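PDB 5BZA: beta-N-acetylhexosaminidase from Thermotoga neapolitana, which acts as a thermostable family 3 glycoside hydrolase, a beta-N-acetylglucosaminidase that probably removes terminal non-reducing N-acetyl-D-hexosamine residues from N-acetyl-beta-D-hexosaminides. Local coordinates for the interface of chains A and B. Sequence-based numbering; all coordinates share one arbitrary frame. Chains: chain A/B, Beta-N-acetylhexosaminidase.

Contact 1: the interface of chains A and B. Residues chain A 76, 98, 102; chain B 46, 105-106, 322, 325.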
loop_
_atom_site.group_PDB
_atom_site.type_symbol
_atom_site.label_atom_id
_atom_site.label_comp_id
_atom_site.label_asym_id
_atom_site.label_seq_id
_atom_site.Cartn_x
_atom_site.Cartn_y
_atom_site.Cartn_z
ATOM N N PRO A 76 1.911 -4.400 -3.382
ATOM C CA PRO A 76 1.940 -4.149 -4.830
ATOM C C PRO A 76 1.201 -5.222 -5.608
ATOM O O PRO A 76 1.320 -6.408 -5.278
ATOM C CB PRO A 76 3.430 -4.200 -5.183
ATOM C CG PRO A 76 4.111 -3.989 -3.930
ATOM C CD PRO A 76 3.261 -4.449 -2.801
ATOM N N MET A 98 7.230 -10.966 0.510
ATOM C CA MET A 98 6.963 -9.527 0.433
ATOM C C MET A 98 5.552 -9.196 0.892
ATOM O O MET A 98 5.337 -8.272 1.735
ATOM C CB MET A 98 7.165 -9.035 -0.983
ATOM C CG MET A 98 6.931 -7.540 -1.173
ATOM S SD MET A 98 6.383 -7.179 -2.863
ATOM C CE MET A 98 4.665 -7.719 -2.786
ATOM N N ILE A 102 4.396 -7.238 4.467
ATOM C CA ILE A 102 3.513 -6.096 4.490
ATOM C C ILE A 102 2.242 -6.354 5.297
ATOM O O ILE A 102 1.897 -5.570 6.201
ATOM C CB ILE A 102 3.171 -5.668 3.064
ATOM C CG1 ILE A 102 4.434 -5.077 2.425
ATOM C CG2 ILE A 102 2.103 -4.619 3.093
ATOM C CD1 ILE A 102 4.341 -4.656 0.967
ATOM N N LEU B 46 7.531 -0.660 -10.320
ATOM C CA LEU B 46 8.063 -2.019 -10.247
ATOM C C LEU B 46 9.167 -2.278 -11.271
ATOM O O LEU B 46 10.209 -2.899 -10.934
ATOM C CB LEU B 46 6.929 -3.048 -10.443
ATOM C CG LEU B 46 5.855 -3.033 -9.372
ATOM C CD1 LEU B 46 4.721 -4.025 -9.701
ATOM C CD2 LEU B 46 6.477 -3.350 -8.016
ATOM N N THR B 105 10.504 -3.267 2.702
ATOM C CA THR B 105 10.017 -4.446 1.972
ATOM C C THR B 105 9.892 -4.119 0.500
ATOM O O THR B 105 10.165 -4.966 -0.356
ATOM C CB THR B 105 8.645 -4.949 2.493
ATOM O OG1 THR B 105 8.732 -5.226 3.887
ATOM C CG2 THR B 105 8.218 -6.219 1.780
ATOM N N LEU B 106 9.449 -2.900 0.183
ATOM C CA LEU B 106 9.284 -2.562 -1.229
ATOM C C LEU B 106 10.589 -2.456 -1.987
ATOM O O LEU B 106 10.611 -2.660 -3.202
ATOM C CB LEU B 106 8.509 -1.271 -1.392
ATOM C CG LEU B 106 7.049 -1.248 -0.956
ATOM C CD1 LEU B 106 6.598 0.229 -0.986
ATOM C CD2 LEU B 106 6.210 -2.129 -1.908
ATOM N N SER B 322 10.700 -5.213 -4.559
ATOM C CA SER B 322 9.414 -5.477 -5.204
ATOM C C SER B 322 9.521 -5.562 -6.753
ATOM O O SER B 322 8.561 -5.918 -7.442
ATOM C CB SER B 322 8.379 -4.439 -4.748
ATOM O OG SER B 322 8.708 -3.095 -5.128
ATOM N N ILE B 325 8.331 -8.553 -9.016
ATOM C CA ILE B 325 7.040 -8.604 -9.701
ATOM C C ILE B 325 7.240 -8.281 -11.200
ATOM O O ILE B 325 6.782 -9.030 -12.099
ATOM C CB ILE B 325 6.048 -7.668 -9.024
ATOM C CG1 ILE B 325 5.838 -8.183 -7.590
ATOM C CG2 ILE B 325 4.745 -7.576 -9.823
ATOM C CD1 ILE B 325 4.925 -7.301 -6.688
#

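Contact 2: the interface of chains A and B. Residues chain A 101, 105-106, 320, 322, 324; chain B 98, 101-102.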
loop_
_atom_site.group_PDB
_atom_site.type_symbol
_atom_site.label_atom_id
_atom_site.label_comp_id
_atom_site.label_asym_id
_atom_site.label_seq_id
_atom_site.Cartn_x
_atom_site.Cartn_y
_atom_site.Cartn_z
ATOM N N ARG A 101 4.985 -9.949 4.541
ATOM C CA ARG A 101 5.701 -9.026 5.432
ATOM C C ARG A 101 4.867 -7.761 5.604
ATOM O O ARG A 101 4.607 -7.301 6.737
ATOM C CB ARG A 101 7.086 -8.738 4.866
ATOM C CG ARG A 101 8.043 -8.269 5.900
ATOM C CD ARG A 101 9.458 -8.394 5.424
ATOM N NE ARG A 101 10.345 -8.086 6.544
ATOM C CZ ARG A 101 11.042 -6.963 6.653
ATOM N NH1 ARG A 101 10.988 -6.032 5.692
ATOM N NH2 ARG A 101 11.801 -6.780 7.727
ATOM N N THR A 105 2.888 -6.494 8.964
ATOM C CA THR A 105 3.177 -5.142 9.498
ATOM C C THR A 105 1.846 -4.419 9.729
ATOM O O THR A 105 1.685 -3.716 10.722
ATOM C CB THR A 105 4.084 -4.322 8.561
ATOM O OG1 THR A 105 5.296 -5.048 8.314
ATOM C CG2 THR A 105 4.440 -2.956 9.169
ATOM N N LEU A 106 0.868 -4.614 8.847
ATOM C CA LEU A 106 -0.430 -3.935 9.036
ATOM C C LEU A 106 -1.245 -4.441 10.242
ATOM O O LEU A 106 -2.073 -3.675 10.794
ATOM C CB LEU A 106 -1.288 -4.080 7.778
ATOM C CG LEU A 106 -0.783 -3.504 6.447
ATOM C CD1 LEU A 106 -1.748 -3.998 5.377
ATOM C CD2 LEU A 106 -0.664 -1.982 6.453
ATOM N N PHE A 320 3.032 -5.848 15.484
ATOM C CA PHE A 320 2.593 -4.786 14.593
ATOM C C PHE A 320 1.096 -4.628 14.512
ATOM O O PHE A 320 0.383 -5.612 14.308
ATOM C CB PHE A 320 3.184 -5.031 13.196
ATOM C CG PHE A 320 4.686 -5.023 13.198
ATOM C CD1 PHE A 320 5.386 -3.827 13.370
ATOM C CD2 PHE A 320 5.402 -6.211 13.119
ATOM C CE1 PHE A 320 6.771 -3.809 13.402
ATOM C CE2 PHE A 320 6.797 -6.200 13.162
ATOM C CZ PHE A 320 7.475 -5.006 13.308
ATOM N N SER A 322 -1.364 -1.563 12.668
ATOM C CA SER A 322 -1.537 -0.271 12.015
ATOM C C SER A 322 -2.653 0.563 12.661
ATOM O O SER A 322 -2.799 1.752 12.359
ATOM C CB SER A 322 -1.830 -0.447 10.515
ATOM O OG SER A 322 -3.099 -1.062 10.274
ATOM N N LEU A 324 -2.521 1.708 15.415
ATOM C CA LEU A 324 -1.765 2.725 16.160
ATOM C C LEU A 324 -2.130 4.084 15.570
ATOM O O LEU A 324 -2.218 5.081 16.281
ATOM C CB LEU A 324 -0.245 2.486 16.044
ATOM C CG LEU A 324 0.411 2.745 14.664
ATOM C CD1 LEU A 324 1.001 4.209 14.541
ATOM C CD2 LEU A 324 1.431 1.671 14.198
ATOM N N MET B 98 6.503 1.011 11.358
ATOM C CA MET B 98 5.530 0.422 10.449
ATOM C C MET B 98 5.864 0.861 9.017
ATOM O O MET B 98 6.017 0.029 8.094
ATOM C CB MET B 98 4.127 0.877 10.851
ATOM C CG MET B 98 2.972 0.289 10.035
ATOM S SD MET B 98 1.523 1.377 9.905
ATOM C CE MET B 98 2.154 2.535 8.708
ATOM N N ARG B 101 9.145 -0.389 7.747
ATOM C CA ARG B 101 9.137 -1.839 7.495
ATOM C C ARG B 101 8.550 -2.055 6.103
ATOM O O ARG B 101 9.166 -2.708 5.238
ATOM C CB ARG B 101 8.351 -2.576 8.588
ATOM C CG ARG B 101 8.742 -4.043 8.721
ATOM C CD ARG B 101 8.197 -4.692 10.017
ATOM N NE ARG B 101 8.716 -6.049 10.211
ATOM C CZ ARG B 101 8.022 -7.187 10.046
ATOM N NH1 ARG B 101 6.728 -7.173 9.700
ATOM N NH2 ARG B 101 8.628 -8.360 10.253
ATOM N N ILE B 102 7.410 -1.402 5.855
ATOM C CA ILE B 102 6.785 -1.459 4.548
ATOM C C ILE B 102 7.705 -0.960 3.412
ATOM O O ILE B 102 7.872 -1.669 2.397
ATOM C CB ILE B 102 5.459 -0.676 4.568
ATOM C CG1 ILE B 102 4.451 -1.387 5.476
ATOM C CG2 ILE B 102 4.912 -0.599 3.201
ATOM C CD1 ILE B 102 3.118 -0.676 5.647
#

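Contact 3: the interface of chains A and B. Residues chain A 46, 322, 324-325; chain B 76, 78, 95, 98.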
loop_
_atom_site.group_PDB
_atom_site.type_symbol
_atom_site.label_atom_id
_atom_site.label_comp_id
_atom_site.label_asym_id
_atom_site.label_seq_id
_atom_site.Cartn_x
_atom_site.Cartn_y
_atom_site.Cartn_z
ATOM N N LEU A 46 -8.461 1.153 9.833
ATOM C CA LEU A 46 -7.485 1.468 10.883
ATOM C C LEU A 46 -8.133 1.408 12.266
ATOM O O LEU A 46 -7.560 0.896 13.255
ATOM C CB LEU A 46 -6.852 2.859 10.626
ATOM C CG LEU A 46 -6.056 2.981 9.323
ATOM C CD1 LEU A 46 -5.518 4.420 9.047
ATOM C CD2 LEU A 46 -4.892 1.992 9.327
ATOM N N SER A 322 -1.364 -1.563 12.668
ATOM C CA SER A 322 -1.537 -0.271 12.015
ATOM C C SER A 322 -2.653 0.563 12.661
ATOM O O SER A 322 -2.799 1.752 12.359
ATOM C CB SER A 322 -1.830 -0.447 10.515
ATOM O OG SER A 322 -3.099 -1.062 10.274
ATOM N N LEU A 324 -2.521 1.708 15.415
ATOM C CA LEU A 324 -1.765 2.725 16.160
ATOM C C LEU A 324 -2.130 4.084 15.570
ATOM O O LEU A 324 -2.218 5.081 16.281
ATOM C CB LEU A 324 -0.245 2.486 16.044
ATOM C CG LEU A 324 0.411 2.745 14.664
ATOM C CD1 LEU A 324 1.001 4.209 14.541
ATOM C CD2 LEU A 324 1.431 1.671 14.198
ATOM N N ILE A 325 -2.337 4.098 14.255
ATOM C CA ILE A 325 -2.679 5.314 13.568
ATOM C C ILE A 325 -3.992 5.859 14.086
ATOM O O ILE A 325 -4.092 7.038 14.433
ATOM C CB ILE A 325 -2.731 5.075 12.060
ATOM C CG1 ILE A 325 -1.322 4.684 11.589
ATOM C CG2 ILE A 325 -3.283 6.311 11.363
ATOM C CD1 ILE A 325 -1.175 4.311 10.094
ATOM N N PRO B 76 -0.021 2.979 4.989
ATOM C CA PRO B 76 -1.300 3.608 5.370
ATOM C C PRO B 76 -1.105 5.057 5.791
ATOM O O PRO B 76 -0.106 5.410 6.418
ATOM C CB PRO B 76 -1.826 2.769 6.543
ATOM C CG PRO B 76 -0.768 1.721 6.834
ATOM C CD PRO B 76 0.307 1.767 5.753
ATOM N N PHE B 78 -1.331 8.702 7.549
ATOM C CA PHE B 78 -1.113 9.120 8.923
ATOM C C PHE B 78 -1.610 10.567 9.084
ATOM O O PHE B 78 -1.509 11.353 8.146
ATOM C CB PHE B 78 0.387 8.943 9.235
ATOM C CG PHE B 78 0.763 9.176 10.656
ATOM C CD1 PHE B 78 0.257 8.393 11.663
ATOM C CD2 PHE B 78 1.697 10.148 10.976
ATOM C CE1 PHE B 78 0.621 8.614 12.967
ATOM C CE2 PHE B 78 2.069 10.373 12.292
ATOM C CZ PHE B 78 1.550 9.597 13.290
ATOM N N TYR B 95 4.664 4.348 14.357
ATOM C CA TYR B 95 4.271 4.652 12.999
ATOM C C TYR B 95 5.501 4.572 12.069
ATOM O O TYR B 95 5.434 4.061 10.959
ATOM C CB TYR B 95 3.656 6.043 12.903
ATOM C CG TYR B 95 3.668 6.551 11.482
ATOM C CD1 TYR B 95 2.808 6.016 10.527
ATOM C CD2 TYR B 95 4.603 7.507 11.069
ATOM C CE1 TYR B 95 2.832 6.455 9.200
ATOM C CE2 TYR B 95 4.649 7.932 9.764
ATOM C CZ TYR B 95 3.757 7.405 8.824
ATOM O OH TYR B 95 3.797 7.861 7.519
ATOM N N MET B 98 6.503 1.011 11.358
ATOM C CA MET B 98 5.530 0.422 10.449
ATOM C C MET B 98 5.864 0.861 9.017
ATOM O O MET B 98 6.017 0.029 8.094
ATOM C CB MET B 98 4.127 0.877 10.851
ATOM C CG MET B 98 2.972 0.289 10.035
ATOM S SD MET B 98 1.523 1.377 9.905
ATOM C CE MET B 98 2.154 2.535 8.708
#

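Contact 4: the interface of chains A and B. Residues chain A 327-328, 331; chain B 87-88, 91.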
loop_
_atom_site.group_PDB
_atom_site.type_symbol
_atom_site.label_atom_id
_atom_site.label_comp_id
_atom_site.label_asym_id
_atom_site.label_seq_id
_atom_site.Cartn_x
_atom_site.Cartn_y
_atom_site.Cartn_z
ATOM N N GLU A 327 -5.121 5.386 16.851
ATOM C CA GLU A 327 -4.897 5.803 18.187
ATOM C C GLU A 327 -4.376 7.262 18.229
ATOM O O GLU A 327 -4.849 8.110 18.999
ATOM C CB GLU A 327 -3.940 4.837 18.869
ATOM C CG GLU A 327 -3.766 5.174 20.337
ATOM C CD GLU A 327 -4.989 4.869 21.166
ATOM O OE1 GLU A 327 -6.008 4.400 20.587
ATOM O OE2 GLU A 327 -4.953 5.158 22.387
ATOM N N VAL A 328 -3.440 7.552 17.340
ATOM C CA VAL A 328 -2.847 8.860 17.312
ATOM C C VAL A 328 -3.972 9.832 17.023
ATOM O O VAL A 328 -4.097 10.850 17.718
ATOM C CB VAL A 328 -1.709 8.946 16.262
ATOM C CG1 VAL A 328 -1.284 10.419 16.038
ATOM C CG2 VAL A 328 -0.523 8.136 16.773
ATOM N N ARG A 331 -6.102 10.607 19.986
ATOM C CA ARG A 331 -5.520 11.290 21.132
ATOM C C ARG A 331 -5.109 12.743 20.786
ATOM O O ARG A 331 -4.855 13.549 21.674
ATOM C CB ARG A 331 -4.357 10.448 21.667
ATOM C CG ARG A 331 -4.817 9.348 22.649
ATOM C CD ARG A 331 -3.932 8.100 22.591
ATOM N NE ARG A 331 -2.808 8.141 23.505
ATOM C CZ ARG A 331 -2.381 7.139 24.286
ATOM N NH1 ARG A 331 -2.945 5.937 24.277
ATOM N NH2 ARG A 331 -1.324 7.367 25.064
ATOM N N VAL B 87 0.773 13.885 20.899
ATOM C CA VAL B 87 0.570 12.580 21.508
ATOM C C VAL B 87 1.917 12.036 21.962
ATOM O O VAL B 87 2.960 12.455 21.446
ATOM C CB VAL B 87 -0.121 11.627 20.490
ATOM C CG1 VAL B 87 -0.270 10.235 21.026
ATOM C CG2 VAL B 87 -1.495 12.207 20.107
ATOM N N ASP B 88 1.890 11.128 22.928
ATOM C CA ASP B 88 3.048 10.331 23.313
ATOM C C ASP B 88 3.940 9.937 22.125
ATOM O O ASP B 88 3.499 9.207 21.220
ATOM C CB ASP B 88 2.565 9.049 23.998
ATOM C CG ASP B 88 3.693 8.261 24.656
ATOM O OD1 ASP B 88 4.871 8.391 24.274
ATOM O OD2 ASP B 88 3.376 7.461 25.552
ATOM N N PHE B 91 4.090 6.545 20.003
ATOM C CA PHE B 91 3.238 6.351 18.840
ATOM C C PHE B 91 3.920 6.829 17.559
ATOM O O PHE B 91 3.719 6.239 16.499
ATOM C CB PHE B 91 1.886 7.024 19.047
ATOM C CG PHE B 91 1.004 6.263 19.975
ATOM C CD1 PHE B 91 0.328 5.113 19.528
ATOM C CD2 PHE B 91 0.900 6.628 21.300
ATOM C CE1 PHE B 91 -0.449 4.381 20.381
ATOM C CE2 PHE B 91 0.121 5.907 22.154
ATOM C CZ PHE B 91 -0.576 4.771 21.693
#

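Contact 1: the interface of chains A and B
A:Met98, on helix 89-106, meets B:Thr105 near the C-terminal end of the same helix in the other copy, in an apolar patch of a two-fold symmetric interface that may hold a dimer together. The methionine carries CG anti to its own backbone N (chi1 -179°) and then bends at the thioether, which lets one flexible side chain serve several partners. Its CG packs tightly on the methyl of B:Thr105, CG to CG2 being 3.5 Å. Farther along, the sulfur lies against the loop residue B:Ser322, with SD 3.9 Å from CB. The side chains of the methionine and B:Ile325 stand at about a right angle, with A:Met98 CE 3.9 Å from B:Ile325 CD1. Threonine suits its place because its branch offers a methyl to the partner while the hydroxyl turns another way; that same CG2 also touches A:Ile102, 4.0 Å from CG1. The second main element is A:Pro76, a rigid ring on a loop. Its CB faces the delta-methyl of B:Ile325, and B:Leu46 adds a more distant flank. Behind the surface, B:Ser322 is fixed by a hydrogen bond from its OG to the backbone O of B:Leu106, 2.7 Å long and in the carbonyl plane on a lone pair. B:Leu106 itself sends a methyl forward into the proline, with CD2 only 3.5 Å from A:Pro76 CG.

Contact 2: the interface of chains A and B
B:Arg101 reaches across to A:Thr105 and A:Phe320 where the 89-106 helices of two family 3 glycoside hydrolase chains pack together in a helix-helix contact. The guanidinium NH1 donates a hydrogen bond to the threonine hydroxyl, 2.9 Å from OG1 and moderately bent (149° at the hydrogen), with the acceptor tilted somewhat from the guanidinium plane. The phenyl ring of A:Phe320 lies nearly parallel over one face, its CE2 offset toward the rim, the planes 15° apart; a flat aromatic suits the place because its face can lie along both the alkyl stem and the guanidinium. B:Arg101 CD sits over that ring in a CH-pi contact, 3.4 Å from CZ. Across the opposite face lies CG of A:Arg101, the symmetry-related arginine. The two guanidinium planes are clearly inclined to each other, with A:Arg101 NH2 4.0 Å from B:Arg101 NE, and their like charges may oppose each other in part. B:Arg101 gains its long reach from an extended chain, its CG trans to the backbone nitrogen (chi1 -157°). The methyl branch of A:Thr105 packs on B:Met98, CG2 to CG being 3.7 Å, and on B:Ile102. In the second shell, A:Thr105 OG1 donates to A:Arg101 O one helical turn earlier, 2.8 Å away, from above the carbonyl plane. This leaves the hydroxyl oxygen to accept from B:Arg101 and probably fixes its direction. Farther out, A:Ser322 OG donates to A:Leu106 O at 2.9 Å and ties the neighbouring loop to this helix end.

Contact 3: the interface of chains A and B
A:Leu324 and A:Ile325, with helical backbone angles in the opening turn of helix 324-331, press on B:Tyr95 of helix 89-106 and on B:Pro76 and B:Phe78, whose loop backbones are extended, in a hydrophobic helix-on-loop patch between two family 3 glycoside hydrolase chains. The isoleucine contributes both branches. Its side chain stands at about a right angle to the proline, with A:Ile325 CD1 3.9 Å from B:Pro76 CB, and the same methyl also touches the sulfur of B:Met98, 4.0 Å from SD. Its CG1 and CG2 both lie by the ring atom CD1 of B:Phe78, so a beta-branched residue fills the angle between proline and phenylalanine. Shortened to an alanine here, the side chain would no longer touch these groups, which is likely to leave a gap between B:Pro76, B:Phe78 and the B:Met98 thioether. A:Leu324 has CG wedged between its backbone N and carbonyl carbon (chi1 70°), which turns one methyl toward the partner helix: CD1 is 3.6 Å from B:Tyr95 CB. The tyrosine meets the leucine through its stem, while its ring lies face to face with that of B:Phe78, whose CG sits over the tyrosine ring centre, 3.6 Å above the plane. Each aromatic thereby supports the other from behind the contact surface.

Contact 4: the interface of chains A and B
B:Phe91, in the first turn of helix 89-106, pushes its ring against A:Glu327, A:Val328 and A:Arg331 of helix 324-331, in a mixed apolar and charged helix-helix patch of the interface between two copies. Ring and guanidinium planes stand 61° apart, so the phenylalanine points its rim at the flat cation: CE2 lies over the centre of one guanidinium face, 3.5 Å from A:Arg331 CZ. In the arginine chain, bends at chi2 and chi3 (chi3 90°) turn that face toward the ring's edge. Beside it the methylene of A:Glu327 rests on the CE1-CZ side of the ring, CG being 3.4 Å from B:Phe91 CE1; glutamate suits the spot because its stem is apolar while its carboxylate can turn away. A:Val328 slides past the phenylalanine in the opposite direction, with CG2 3.5 Å from CB. B:Val87 covers the root of the arginine at about a right angle, CG2 to A:Arg331 CB being 3.7 Å. A methionine in place of A:Arg331 would probably leave the carboxylate of A:Glu327 without its salt-bridge partner and the edge of B:Phe91 without the flat guanidinium face it rests on. B:Asp88 lies farther off, where its opposite charge may weakly favour the arginine. A:Glu327 also belongs to a cadmium site, the metal perhaps coming from crystallisation. The same-chain salt bridge that fixes the guanidinium is nearly straight (169° at the hydrogen): A:Arg331 NH1 donates in its own plane to the anti lone pair of A:Glu327 OE2, 2.9 Å away.

All four contacts draw on helix 89-106 along a single two-fold symmetric interface. Contact 2 lies between contacts 1 and 3, its C-alpha centre about 14 Å from that of contact 1 and about 7 Å from that of contact 3, with which it shares A:Ser322, A:Leu324 and B:Met98. The C-alpha centre of contact 4 is about 11 Å from that of contact 3 and about 28 Å from that of contact 1. Contacts 1 and 3 use largely the same residues with the chains exchanged. Helix 324-331 runs through contacts 2, 3 and 4, and its twin supplies B:Ile325 to contact 1; the two helices could together hold a dimer, although the structure alone does not establish one in solution.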